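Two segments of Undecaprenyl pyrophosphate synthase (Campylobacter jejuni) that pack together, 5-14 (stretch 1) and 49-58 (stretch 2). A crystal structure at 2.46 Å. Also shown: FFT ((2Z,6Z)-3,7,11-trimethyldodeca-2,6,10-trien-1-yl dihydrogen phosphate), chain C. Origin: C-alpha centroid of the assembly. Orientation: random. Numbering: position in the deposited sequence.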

ATOM      1  N   ASN A   5     -17.337 -10.898   6.094  1.00 33.68           N
ATOM      2  CA  ASN A   5     -15.861 -10.764   6.124  1.00 31.72           C
ATOM      3  C   ASN A   5     -15.275 -11.044   7.492  1.00 30.18           C
ATOM      4  O   ASN A   5     -15.704 -10.499   8.486  1.00 30.10           O
ATOM      5  CB  ASN A   5     -15.370  -9.369   5.720  1.00 29.96           C
ATOM      6  CG  ASN A   5     -15.745  -9.005   4.316  1.00 29.06           C
ATOM      7  OD1 ASN A   5     -15.904  -9.859   3.448  1.00 30.07           O
ATOM      8  ND2 ASN A   5     -15.928  -7.733   4.094  1.00 31.74           N
ATOM      9  N   GLU A   6     -14.238 -11.841   7.542  1.00 30.98           N
ATOM     10  CA  GLU A   6     -13.576 -11.999   8.802  1.00 31.27           C
ATOM     11  C   GLU A   6     -12.400 -11.062   8.912  1.00 29.72           C
ATOM     12  O   GLU A   6     -11.748 -10.727   7.964  1.00 30.51           O
ATOM     13  CB  GLU A   6     -13.210 -13.431   9.051  1.00 35.00           C
ATOM     14  CG  GLU A   6     -12.673 -13.695  10.427  1.00 38.43           C
ATOM     15  CD  GLU A   6     -12.426 -15.155  10.641  1.00 46.46           C
ATOM     16  OE1 GLU A   6     -12.365 -15.872   9.613  1.00 51.40           O
ATOM     17  OE2 GLU A   6     -12.312 -15.582  11.820  1.00 55.22           O
ATOM     18  N   LEU A   7     -12.163 -10.602  10.108  1.00 28.71           N
ATOM     19  CA  LEU A   7     -11.137  -9.664  10.373  1.00 27.52           C
ATOM     20  C   LEU A   7     -10.155 -10.235  11.393  1.00 26.14           C
ATOM     21  O   LEU A   7     -10.349 -10.205  12.550  1.00 25.57           O
ATOM     22  CB  LEU A   7     -11.793  -8.378  10.796  1.00 26.55           C
ATOM     23  CG  LEU A   7     -11.088  -7.197  11.367  1.00 27.54           C
ATOM     24  CD1 LEU A   7      -9.620  -7.090  11.093  1.00 25.51           C
ATOM     25  CD2 LEU A   7     -11.843  -5.925  11.166  1.00 26.19           C
ATOM     26  N   LYS A   8      -9.076 -10.754  10.884  1.00 25.10           N
ATOM     27  CA  LYS A   8      -8.078 -11.481  11.691  1.00 26.31           C
ATOM     28  C   LYS A   8      -6.949 -10.561  12.129  1.00 26.39           C
ATOM     29  O   LYS A   8      -6.251 -10.811  13.123  1.00 28.48           O
ATOM     30  CB  LYS A   8      -7.453 -12.659  10.927  1.00 26.15           C
ATOM     31  CG  LYS A   8      -8.373 -13.774  10.492  1.00 26.73           C
ATOM     32  N   HIS A   9      -6.760  -9.538  11.325  1.00 23.97           N
ATOM     33  CA  HIS A   9      -5.579  -8.664  11.413  1.00 23.59           C
ATOM     34  C   HIS A   9      -5.962  -7.253  11.163  1.00 22.54           C
ATOM     35  O   HIS A   9      -6.286  -6.859  10.071  1.00 21.22           O
ATOM     36  CB  HIS A   9      -4.498  -9.097  10.446  1.00 23.20           C
ATOM     37  CG  HIS A   9      -3.196  -8.388  10.613  1.00 22.08           C
ATOM     38  ND1 HIS A   9      -2.140  -8.618   9.790  1.00 23.94           N
ATOM     39  CD2 HIS A   9      -2.785  -7.435  11.509  1.00 22.99           C
ATOM     40  CE1 HIS A   9      -1.092  -7.857  10.166  1.00 21.22           C
ATOM     41  NE2 HIS A   9      -1.482  -7.124  11.215  1.00 23.13           N
ATOM     42  N   LEU A  10      -5.920  -6.509  12.242  1.00 22.88           N
ATOM     43  CA  LEU A  10      -6.194  -5.089  12.245  1.00 23.46           C
ATOM     44  C   LEU A  10      -4.893  -4.323  12.389  1.00 24.53           C
ATOM     45  O   LEU A  10      -4.112  -4.574  13.319  1.00 24.12           O
ATOM     46  CB  LEU A  10      -7.133  -4.739  13.382  1.00 23.18           C
ATOM     47  CG  LEU A  10      -7.447  -3.248  13.588  1.00 24.15           C
ATOM     48  CD1 LEU A  10      -8.125  -2.591  12.393  1.00 23.18           C
ATOM     49  CD2 LEU A  10      -8.305  -3.091  14.844  1.00 22.75           C
ATOM     50  N   ALA A  11      -4.669  -3.405  11.462  1.00 23.03           N
ATOM     51  CA  ALA A  11      -3.496  -2.513  11.520  1.00 22.77           C
ATOM     52  C   ALA A  11      -3.928  -1.066  11.746  1.00 24.86           C
ATOM     53  O   ALA A  11      -4.926  -0.574  11.177  1.00 22.79           O
ATOM     54  CB  ALA A  11      -2.633  -2.620  10.275  1.00 21.75           C
ATOM     55  N   VAL A  12      -3.129  -0.388  12.567  1.00 24.48           N
ATOM     56  CA  VAL A  12      -3.424   0.961  12.983  1.00 26.17           C
ATOM     57  C   VAL A  12      -2.221   1.868  12.929  1.00 28.33           C
ATOM     58  O   VAL A  12      -1.132   1.549  13.442  1.00 32.82           O
ATOM     59  CB  VAL A  12      -3.995   0.987  14.412  1.00 20.00           C
ATOM     60  CG1 VAL A  12      -4.204   2.420  14.877  1.00 20.00           C
ATOM     61  CG2 VAL A  12      -5.296   0.202  14.480  1.00 20.00           C
ATOM     62  N   VAL A  13      -2.440   3.009  12.312  1.00 26.55           N
ATOM     63  CA  VAL A  13      -1.475   4.080  12.307  1.00 29.46           C
ATOM     64  C   VAL A  13      -2.162   5.397  12.591  1.00 32.58           C
ATOM     65  O   VAL A  13      -3.230   5.706  12.076  1.00 35.12           O
ATOM     66  CB  VAL A  13      -0.668   4.207  11.006  1.00 31.19           C
ATOM     67  CG1 VAL A  13      -1.589   4.418   9.818  1.00 32.46           C
ATOM     68  CG2 VAL A  13       0.338   5.380  11.139  1.00 32.54           C
ATOM     69  N   MET A  14      -1.515   6.183  13.426  1.00 35.88           N
ATOM     70  CA  MET A  14      -2.048   7.520  13.787  1.00 37.97           C
ATOM     71  C   MET A  14      -1.184   8.604  13.176  1.00 33.02           C
ATOM     72  O   MET A  14      -0.028   8.398  12.894  1.00 31.89           O
ATOM     73  CB  MET A  14      -2.122   7.684  15.296  1.00 41.88           C
ATOM     74  CG  MET A  14      -2.758   6.473  15.967  1.00 47.35           C
ATOM     75  SD  MET A  14      -2.036   6.133  17.582  1.00 60.07           S
ATOM     76  CE  MET A  14      -2.888   4.614  18.021  1.00 47.97           C
ATOM     77  N   GLU A  49     -14.125  -9.093  19.612  1.00 35.50           N
ATOM     78  CA  GLU A  49     -14.395  -9.282  18.147  1.00 34.93           C
ATOM     79  C   GLU A  49     -13.653 -10.421  17.465  1.00 32.29           C
ATOM     80  O   GLU A  49     -13.786 -10.656  16.277  1.00 32.19           O
ATOM     81  CB  GLU A  49     -14.126  -7.996  17.391  1.00 35.77           C
ATOM     82  CG  GLU A  49     -15.141  -6.900  17.740  1.00 39.69           C
ATOM     83  CD  GLU A  49     -16.489  -7.074  17.040  1.00 43.48           C
ATOM     84  OE1 GLU A  49     -17.058  -6.029  16.652  1.00 52.75           O
ATOM     85  OE2 GLU A  49     -16.974  -8.224  16.841  1.00 40.03           O
ATOM     86  N   ASN A  50     -12.876 -11.136  18.246  1.00 32.69           N
ATOM     87  CA  ASN A  50     -12.014 -12.207  17.699  1.00 34.18           C
ATOM     88  C   ASN A  50     -11.021 -11.736  16.602  1.00 30.72           C
ATOM     89  O   ASN A  50     -10.781 -12.386  15.602  1.00 28.58           O
ATOM     90  CB  ASN A  50     -12.864 -13.372  17.174  1.00 39.02           C
ATOM     91  CG  ASN A  50     -12.062 -14.652  17.009  1.00 44.40           C
ATOM     92  OD1 ASN A  50     -11.181 -14.952  17.817  1.00 51.77           O
ATOM     93  ND2 ASN A  50     -12.358 -15.410  15.963  1.00 47.14           N
ATOM     94  N   ILE A  51     -10.474 -10.555  16.807  1.00 30.26           N
ATOM     95  CA  ILE A  51      -9.353 -10.049  15.974  1.00 28.07           C
ATOM     96  C   ILE A  51      -8.043 -10.541  16.628  1.00 26.43           C
ATOM     97  O   ILE A  51      -7.657 -10.063  17.651  1.00 25.16           O
ATOM     98  CB  ILE A  51      -9.357  -8.526  15.858  1.00 26.81           C
ATOM     99  CG1 ILE A  51     -10.602  -8.081  15.086  1.00 28.82           C
ATOM    100  CG2 ILE A  51      -8.071  -8.011  15.218  1.00 25.98           C
ATOM    101  CD1 ILE A  51     -10.748  -6.568  14.940  1.00 27.25           C
ATOM    102  N   SER A  52      -7.383 -11.506  16.005  1.00 28.04           N
ATOM    103  CA  SER A  52      -6.207 -12.195  16.624  1.00 28.19           C
ATOM    104  C   SER A  52      -4.944 -11.307  16.642  1.00 28.90           C
ATOM    105  O   SER A  52      -4.093 -11.406  17.507  1.00 30.70           O
ATOM    106  CB  SER A  52      -5.886 -13.511  15.940  1.00 26.80           C
ATOM    107  OG  SER A  52      -5.533 -13.287  14.593  1.00 32.44           O
ATOM    108  N   ASN A  53      -4.860 -10.424  15.672  1.00 27.01           N
ATOM    109  CA  ASN A  53      -3.650  -9.616  15.476  1.00 25.72           C
ATOM    110  C   ASN A  53      -3.958  -8.152  15.366  1.00 25.62           C
ATOM    111  O   ASN A  53      -4.833  -7.749  14.595  1.00 25.48           O
ATOM    112  CB  ASN A  53      -2.873 -10.008  14.226  1.00 25.58           C
ATOM    113  CG  ASN A  53      -1.972 -11.180  14.451  1.00 25.51           C
ATOM    114  OD1 ASN A  53      -0.746 -10.992  14.612  1.00 27.95           O
ATOM    115  ND2 ASN A  53      -2.548 -12.382  14.490  1.00 19.73           N
ATOM    116  N   LEU A  54      -3.202  -7.395  16.145  1.00 23.27           N
ATOM    117  CA  LEU A  54      -3.292  -5.951  16.180  1.00 25.35           C
ATOM    118  C   LEU A  54      -1.920  -5.359  15.955  1.00 26.41           C
ATOM    119  O   LEU A  54      -0.981  -5.589  16.724  1.00 27.40           O
ATOM    120  CB  LEU A  54      -3.888  -5.443  17.490  1.00 24.99           C
ATOM    121  CG  LEU A  54      -3.867  -3.935  17.691  1.00 24.23           C
ATOM    122  CD1 LEU A  54      -4.876  -3.221  16.797  1.00 23.52           C
ATOM    123  CD2 LEU A  54      -4.102  -3.630  19.183  1.00 24.10           C
ATOM    124  N   SER A  55      -1.838  -4.582  14.887  1.00 24.69           N
ATOM    125  CA  SER A  55      -0.571  -4.058  14.422  1.00 23.20           C
ATOM    126  C   SER A  55      -0.541  -2.570  14.563  1.00 24.00           C
ATOM    127  O   SER A  55      -1.431  -1.859  14.107  1.00 23.10           O
ATOM    128  CB  SER A  55      -0.266  -4.480  12.996  1.00 23.89           C
ATOM    129  OG  SER A  55       0.087  -5.869  12.940  1.00 23.19           O
ATOM    130  N   LEU A  56       0.517  -2.120  15.237  1.00 24.77           N
ATOM    131  CA  LEU A  56       0.683  -0.686  15.586  1.00 26.52           C
ATOM    132  C   LEU A  56       1.988  -0.148  15.075  1.00 25.72           C
ATOM    133  O   LEU A  56       2.958  -0.842  15.088  1.00 25.92           O
ATOM    134  CB  LEU A  56       0.592  -0.426  17.106  1.00 26.45           C
ATOM    135  CG  LEU A  56      -0.610  -1.099  17.794  1.00 27.52           C
ATOM    136  CD1 LEU A  56      -0.441  -0.960  19.305  1.00 27.85           C
ATOM    137  CD2 LEU A  56      -1.975  -0.554  17.291  1.00 26.66           C
ATOM    138  N   PHE A  57       1.963   1.102  14.644  1.00 24.89           N
ATOM    139  CA  PHE A  57       3.108   1.766  14.043  1.00 24.85           C
ATOM    140  C   PHE A  57       3.708   2.767  15.001  1.00 25.31           C
ATOM    141  O   PHE A  57       3.173   3.819  15.226  1.00 26.06           O
ATOM    142  CB  PHE A  57       2.750   2.495  12.730  1.00 26.13           C
ATOM    143  CG  PHE A  57       3.902   2.596  11.746  1.00 25.21           C
ATOM    144  CD1 PHE A  57       5.200   2.244  12.107  1.00 25.68           C
ATOM    145  CD2 PHE A  57       3.684   3.026  10.456  1.00 24.46           C
ATOM    146  CE1 PHE A  57       6.235   2.317  11.179  1.00 24.79           C
ATOM    147  CE2 PHE A  57       4.711   3.095   9.540  1.00 23.35           C
ATOM    148  CZ  PHE A  57       5.979   2.747   9.901  1.00 23.62           C
ATOM    149  N   ALA A  58       4.875   2.441  15.509  1.00 26.71           N
ATOM    150  CA  ALA A  58       5.542   3.310  16.506  1.00 26.94           C
ATOM    151  C   ALA A  58       6.563   4.255  15.884  1.00 27.27           C
ATOM    152  O   ALA A  58       6.498   5.461  16.056  1.00 26.60           O
ATOM    153  CB  ALA A  58       6.200   2.462  17.583  1.00 26.82           C
TER
HETATM  154  O3  FFT C 401       1.816   9.439   7.653  1.00 26.79           O
HETATM  155  P   FFT C 401       2.319  10.142   8.885  1.00 28.13           P
HETATM  156  O1  FFT C 401       1.250  10.373   9.909  1.00 27.74           O
HETATM  157  O2  FFT C 401       3.192  11.326   8.513  1.00 29.08           O
HETATM  158  O   FFT C 401       3.338   9.145   9.657  1.00 28.80           O
HETATM  159  C14 FFT C 401       2.852   7.975  10.349  1.00 28.73           C
HETATM  160  C13 FFT C 401       3.995   7.096  10.804  1.00 28.32           C
HETATM  161  C11 FFT C 401       4.172   6.744  12.073  1.00 30.48           C
HETATM  162  C12 FFT C 401       5.316   5.886  12.462  1.00 29.77           C
HETATM  163  C10 FFT C 401       3.179   7.111  13.143  1.00 35.39           C
HETATM  164  C9  FFT C 401       3.820   7.840  14.287  1.00 37.52           C
HETATM  165  C8  FFT C 401       2.744   8.456  15.164  1.00 37.69           C
HETATM  166  C6  FFT C 401       2.543   8.045  16.431  1.00 38.77           C
HETATM  167  C7  FFT C 401       1.490   8.678  17.312  1.00 34.62           C
HETATM  168  C5  FFT C 401       3.390   6.935  16.987  1.00 39.02           C
HETATM  169  C4  FFT C 401       3.514   7.200  18.470  1.00 42.58           C
HETATM  170  C3  FFT C 401       4.615   6.385  19.104  1.00 42.03           C
HETATM  171  C1  FFT C 401       4.624   6.228  20.450  1.00 44.90           C
HETATM  172  C2  FFT C 401       3.542   6.861  21.310  1.00 39.87           C
HETATM  173  C   FFT C 401       5.729   5.404  21.079  1.00 42.92           C
HETATM  174  O   HOH W   1     -12.811 -11.366  13.549  1.00 36.38           O
HETATM  175  O   HOH W   2       0.784   4.243  14.895  1.00 34.15           O

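What joins the two stretches along most of their length? Strands 9-14 and 53-58 run parallel, their axes 4.6 Å apart at closest approach, and the backbone supplies a ladder of hydrogen bonds. N53 N donates to K8 O at 2.9 Å, L10 N to N53 O at 2.9 Å, S55 N to L10 O at 2.8 Å and V12 N to S55 O at 2.7 Å. L10 thus bonds to the residues before and after its partner L54, as is usual in parallel pairing. The ladder loosens at the far end, where F57 N reaches V12 O at 3.4 Å in a weak bond.

Why does I51, which lies before its strand begins, cover more surface than any other residue? Its CA-to-CB bond points sideways, but with chi1 m and chi2 t the chain extends to bring its end nearer stretch 1. There I51 CD1 meets L7 CG at 3.6 Å, while the other branch, through I51 CG2, lies 3.9 Å from L10 CB. A branched, wholly apolar side chain suits this buried place because it can touch two leucines at once.

How does L10 continue that apolar layer? Its side chain shares a sheet face with V12, L54 and L56, and L10 CD2 packs against L54 CD1 at 3.9 Å. V12 CG2 lies 4.2 Å from the same L54 CD1, so one leucine methyl touches both neighbours on the facing strand. Farther along, V12 CB approaches L56 CD2 at 3.8 Å. Purely hydrocarbon side chains suit such packing.

What does S55 do on the other face, among H9, A11 and N53? Its hydroxyl lies at the edge of the H9 ring, near the ring plane, and S55 OG and H9 NE2 form a short hydrogen bond of 2.6 Å. H9, with chi1 t, reaches past its bridge partner N53 to the next residue on that face. S55 OG and H9 ND1 also have hydrogen-bonding partners elsewhere in the structure, so both buried polar side chains are satisfied. Beside this pair the small side chain of A11 packs against its bridge partner, A11 CB 4.1 Å from S55 CB.

How is the start of the ladder reinforced? S52 OG donates to K8 O at 3.0 Å, the same carbonyl that accepts N53 N, and S52 OG accepts from N53 ND2 at 3.1 Å. A short hydroxyl side chain can thus link the K8 backbone to the N53 side-chain amide.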